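Local coordinates for putative succinylglutamate desuccinylase / aspartoacylase (Shewanella amazonensis, PDB 3FMC) that is a putative hydrolase of the succinylglutamate desuccinylase/aspartoacylase family that probably uses zinc to cleave ester or amide bonds, at the interface of chains A and B. Residues are numbered along the deposited sequence; one frame, centred on the assembly and turned at random. Chains: chain A/B, Putative succinylglutamate desuccinylase / aspartoacylase.

Contact 1: the interface of chains A and B. Residues chain A 298, 352-354; chain B 13-15.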
loop_
_atom_site.group_PDB
_atom_site.type_symbol
_atom_site.label_atom_id
_atom_site.label_comp_id
_atom_site.label_asym_id
_atom_site.label_seq_id
_atom_site.Cartn_x
_atom_site.Cartn_y
_atom_site.Cartn_z
ATOM N N ALA A 298 3.931 -8.512 20.604
ATOM C CA ALA A 298 3.846 -7.263 19.834
ATOM C C ALA A 298 4.338 -6.116 20.696
ATOM O O ALA A 298 4.434 -6.228 21.910
ATOM C CB ALA A 298 2.406 -6.979 19.442
ATOM N N VAL A 352 6.066 -3.515 15.999
ATOM C CA VAL A 352 5.928 -4.896 15.518
ATOM C C VAL A 352 4.692 -5.600 16.045
ATOM O O VAL A 352 4.224 -5.299 17.137
ATOM C CB VAL A 352 7.159 -5.762 15.891
ATOM C CG1 VAL A 352 8.459 -5.253 15.164
ATOM C CG2 VAL A 352 7.389 -5.887 17.412
ATOM N N HIS A 353 4.186 -6.537 15.243
ATOM C CA HIS A 353 3.167 -7.432 15.646
ATOM C C HIS A 353 3.867 -8.687 16.131
ATOM O O HIS A 353 5.081 -8.883 15.898
ATOM C CB HIS A 353 2.233 -7.754 14.465
ATOM C CG HIS A 353 1.569 -6.550 13.890
ATOM N ND1 HIS A 353 1.074 -5.537 14.671
ATOM C CD2 HIS A 353 1.301 -6.201 12.606
ATOM C CE1 HIS A 353 0.524 -4.613 13.895
ATOM N NE2 HIS A 353 0.655 -4.991 12.637
ATOM N N GLN A 354 3.155 -9.546 16.856
ATOM C CA GLN A 354 3.743 -10.826 17.237
ATOM C C GLN A 354 4.148 -11.507 15.920
ATOM O O GLN A 354 3.363 -11.510 14.944
ATOM C CB GLN A 354 2.733 -11.666 18.007
ATOM C CG GLN A 354 3.284 -13.008 18.443
ATOM C CD GLN A 354 2.335 -13.796 19.285
ATOM O OE1 GLN A 354 1.146 -13.875 18.994
ATOM N NE2 GLN A 354 2.871 -14.429 20.334
ATOM N N GLU B 13 -0.984 -10.901 17.846
ATOM C CA GLU B 13 -1.102 -9.721 18.657
ATOM C C GLU B 13 -0.631 -8.537 17.851
ATOM O O GLU B 13 0.386 -8.637 17.170
ATOM C CB GLU B 13 -0.266 -9.866 19.948
ATOM C CG GLU B 13 -0.535 -8.746 20.950
ATOM C CD GLU B 13 0.347 -8.843 22.171
ATOM O OE1 GLU B 13 1.522 -9.302 22.012
ATOM O OE2 GLU B 13 -0.178 -8.487 23.277
ATOM N N LEU B 14 -1.355 -7.438 17.957
ATOM C CA LEU B 14 -1.026 -6.219 17.231
ATOM C C LEU B 14 -0.146 -5.292 18.084
ATOM O O LEU B 14 -0.237 -5.258 19.326
ATOM C CB LEU B 14 -2.313 -5.489 16.825
ATOM C CG LEU B 14 -3.315 -6.176 15.864
ATOM C CD1 LEU B 14 -4.556 -5.327 15.705
ATOM C CD2 LEU B 14 -2.632 -6.487 14.529
ATOM N N ALA B 15 0.686 -4.517 17.399
ATOM C CA ALA B 15 1.620 -3.571 18.042
ATOM C C ALA B 15 0.984 -2.699 19.123
ATOM O O ALA B 15 1.597 -2.505 20.173
ATOM C CB ALA B 15 2.293 -2.678 16.964
HETATM O O HOH W 1 0.507 -11.488 15.257
#
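A:His353 and B:Leu14 lie side by side and point the same way, the imidazole of one chain against the isobutyl group of the other. CD2 of B:Leu14 sits over one face of the ring, 3.9 Å from its centroid and displaced toward the rim, in a CH-pi contact. The same ring works through its edge as well. ND1 accepts a hydrogen bond from the backbone N of B:Ala15 at 2.9 Å, and the donor lies in the ring plane, at its edge. In A:His353 a chi1 of -59° sets the ring beside its own backbone N, and a chi2 of -41° turns ND1 toward the amide of B:Ala15. Face and edge together should fix the rotation of the imidazole. With an alanine here both the ring and its acceptor are gone, and the amide of B:Ala15 would probably lose its mate and CD2 of B:Leu14 its packing surface.

One residue earlier, B:Glu13 reaches A:Ala298 with its chain extended beyond CG. Its carboxylate oxygen OE1 receives the backbone N of A:Ala298 at 2.9 Å in a nearly straight bond, although the donor stands 37° out of the carboxylate plane. The methylene CG of B:Glu13 meanwhile packs on CB of A:Ala298 at 3.7 Å. Backbone pairing completes the grip: N of A:Gln354 donates to O of B:Glu13 at 2.9 Å, and water 1 bridges O of A:Gln354 and N of B:Glu13. The end of strand 5-13 of chain B and the residues after it are thus held, by main-chain amides meeting side-chain and main-chain acceptors, against the loop after strand 351-352 and the loop before strand 299-303 of chain A. With its symmetry twin, this patch helps hold the two subunits together in the crystal, and perhaps in a biological dimer.

Contact 2: the interface of chains A and B. Residues chain A 291-292, 338-339, 363; chain B 145-146.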
loop_
_atom_site.group_PDB
_atom_site.type_symbol
_atom_site.label_atom_id
_atom_site.label_comp_id
_atom_site.label_asym_id
_atom_site.label_seq_id
_atom_site.Cartn_x
_atom_site.Cartn_y
_atom_site.Cartn_z
ATOM N N ARG A 291 19.955 -17.342 11.193
ATOM C CA ARG A 291 18.685 -17.476 11.912
ATOM C C ARG A 291 17.842 -16.243 11.906
ATOM O O ARG A 291 18.355 -15.131 11.958
ATOM C CB ARG A 291 18.931 -17.870 13.386
ATOM C CG ARG A 291 19.806 -19.130 13.587
ATOM C CD ARG A 291 19.310 -20.333 12.824
ATOM N NE ARG A 291 17.969 -20.698 13.259
ATOM C CZ ARG A 291 17.705 -21.412 14.347
ATOM N NH1 ARG A 291 18.682 -21.872 15.138
ATOM N NH2 ARG A 291 16.443 -21.685 14.646
ATOM N N LYS A 292 16.530 -16.452 11.881
ATOM C CA LYS A 292 15.563 -15.363 11.920
ATOM C C LYS A 292 14.987 -15.282 13.328
ATOM O O LYS A 292 14.511 -16.286 13.851
ATOM C CB LYS A 292 14.430 -15.616 10.949
ATOM C CG LYS A 292 14.902 -15.709 9.514
ATOM C CD LYS A 292 13.794 -16.208 8.610
ATOM C CE LYS A 292 14.274 -16.225 7.199
ATOM N NZ LYS A 292 13.275 -16.877 6.295
ATOM N N PRO A 338 18.960 -15.936 21.474
ATOM C CA PRO A 338 19.054 -17.321 21.933
ATOM C C PRO A 338 20.388 -18.020 21.904
ATOM O O PRO A 338 20.545 -18.920 22.674
ATOM C CB PRO A 338 18.034 -18.055 21.055
ATOM C CG PRO A 338 17.077 -16.980 20.656
ATOM C CD PRO A 338 17.960 -15.811 20.397
ATOM N N GLU A 339 21.315 -17.637 21.014
ATOM C CA GLU A 339 22.582 -18.339 20.833
ATOM C C GLU A 339 23.617 -17.312 20.463
ATOM O O GLU A 339 23.267 -16.304 19.836
ATOM C CB GLU A 339 22.503 -19.350 19.661
ATOM C CG GLU A 339 21.362 -20.354 19.785
ATOM C CD GLU A 339 21.103 -21.206 18.567
ATOM O OE1 GLU A 339 22.047 -21.424 17.797
ATOM O OE2 GLU A 339 19.941 -21.704 18.426
ATOM N N THR A 363 24.789 -17.496 13.264
ATOM C CA THR A 363 25.196 -18.274 14.408
ATOM C C THR A 363 26.302 -19.242 13.958
ATOM O O THR A 363 26.523 -19.447 12.779
ATOM C CB THR A 363 23.998 -19.000 15.083
ATOM O OG1 THR A 363 23.530 -20.041 14.231
ATOM C CG2 THR A 363 22.868 -18.068 15.403
ATOM N N PRO B 145 12.483 -20.530 20.562
ATOM C CA PRO B 145 12.950 -19.232 21.102
ATOM C C PRO B 145 13.235 -18.187 20.024
ATOM O O PRO B 145 13.297 -16.990 20.342
ATOM C CB PRO B 145 14.222 -19.604 21.880
ATOM C CG PRO B 145 14.654 -20.872 21.299
ATOM C CD PRO B 145 13.427 -21.611 20.875
ATOM N N TRP B 146 13.401 -18.636 18.773
ATOM C CA TRP B 146 13.598 -17.723 17.647
ATOM C C TRP B 146 12.248 -17.262 17.068
ATOM O O TRP B 146 12.202 -16.385 16.233
ATOM C CB TRP B 146 14.440 -18.372 16.557
ATOM C CG TRP B 146 15.828 -18.630 16.949
ATOM C CD1 TRP B 146 16.314 -19.781 17.506
ATOM C CD2 TRP B 146 16.941 -17.745 16.813
ATOM N NE1 TRP B 146 17.659 -19.658 17.750
ATOM C CE2 TRP B 146 18.072 -18.424 17.320
ATOM C CE3 TRP B 146 17.096 -16.446 16.309
ATOM C CZ2 TRP B 146 19.323 -17.862 17.323
ATOM C CZ3 TRP B 146 18.358 -15.880 16.316
ATOM C CH2 TRP B 146 19.451 -16.585 16.827
#
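B:Trp146 swings its indole between A:Arg291 and A:Pro338 with CG anti to the carbonyl carbon (chi1 -67°) and the ring turned crosswise to that bond (chi2 92°). A:Arg291 is bent at chi2 and chi3, which folds its guanidinium back toward the indole while CB covers the six-membered ring, 3.6 Å from the centroid. The guanidinium plane is inclined by 35° to the ring, and NH2 comes to 3.4 Å from CD1 of B:Trp146, a slanted overlap short of a parallel stack. From the opposite face A:Pro338 closes the sandwich: CD lies over the six-membered ring at 3.8 Å from its centroid, and CG over the five-membered ring.

At the rim, the carboxylate of A:Glu339 stands nearly perpendicular to the indole. NE1 of B:Trp146 donates a hydrogen bond to the carboxylate oxygen OE2 at 3.1 Å, close to the indole plane but well above that of the carboxylate. NH1 of A:Arg291 forms a long salt bridge with the same oxygen at 3.5 Å, an interaction within chain A that probably helps hold the acceptor in place. CG2 of A:Thr363 meets the far end of the six-membered ring at CH2.

The clamp joins strand 290-294, the turn between strands 332-336 and 341-346, and the end of strand 357-363 of chain A, and it receives a loop following helix 123-142 of chain B.

Contact 1 and contact 2 lie about 19 Å apart, measured between the centres of their C-alpha atoms, and share no residue. On chain A, strand 290-294 of contact 2 runs on to the loop carrying A:Ala298 of contact 1, and the loop of A:His353 and A:Gln354 leads into strand 357-363, whose end, A:Thr363, belongs to contact 2. On chain B the partners are distant in sequence. Contact 1 relies mainly on polar bonds, many from backbone amides, contact 2 on a buried aromatic side chain. Two-fold symmetry repeats each, which would spread the hold of a possible dimer within the four-chain deposited assembly.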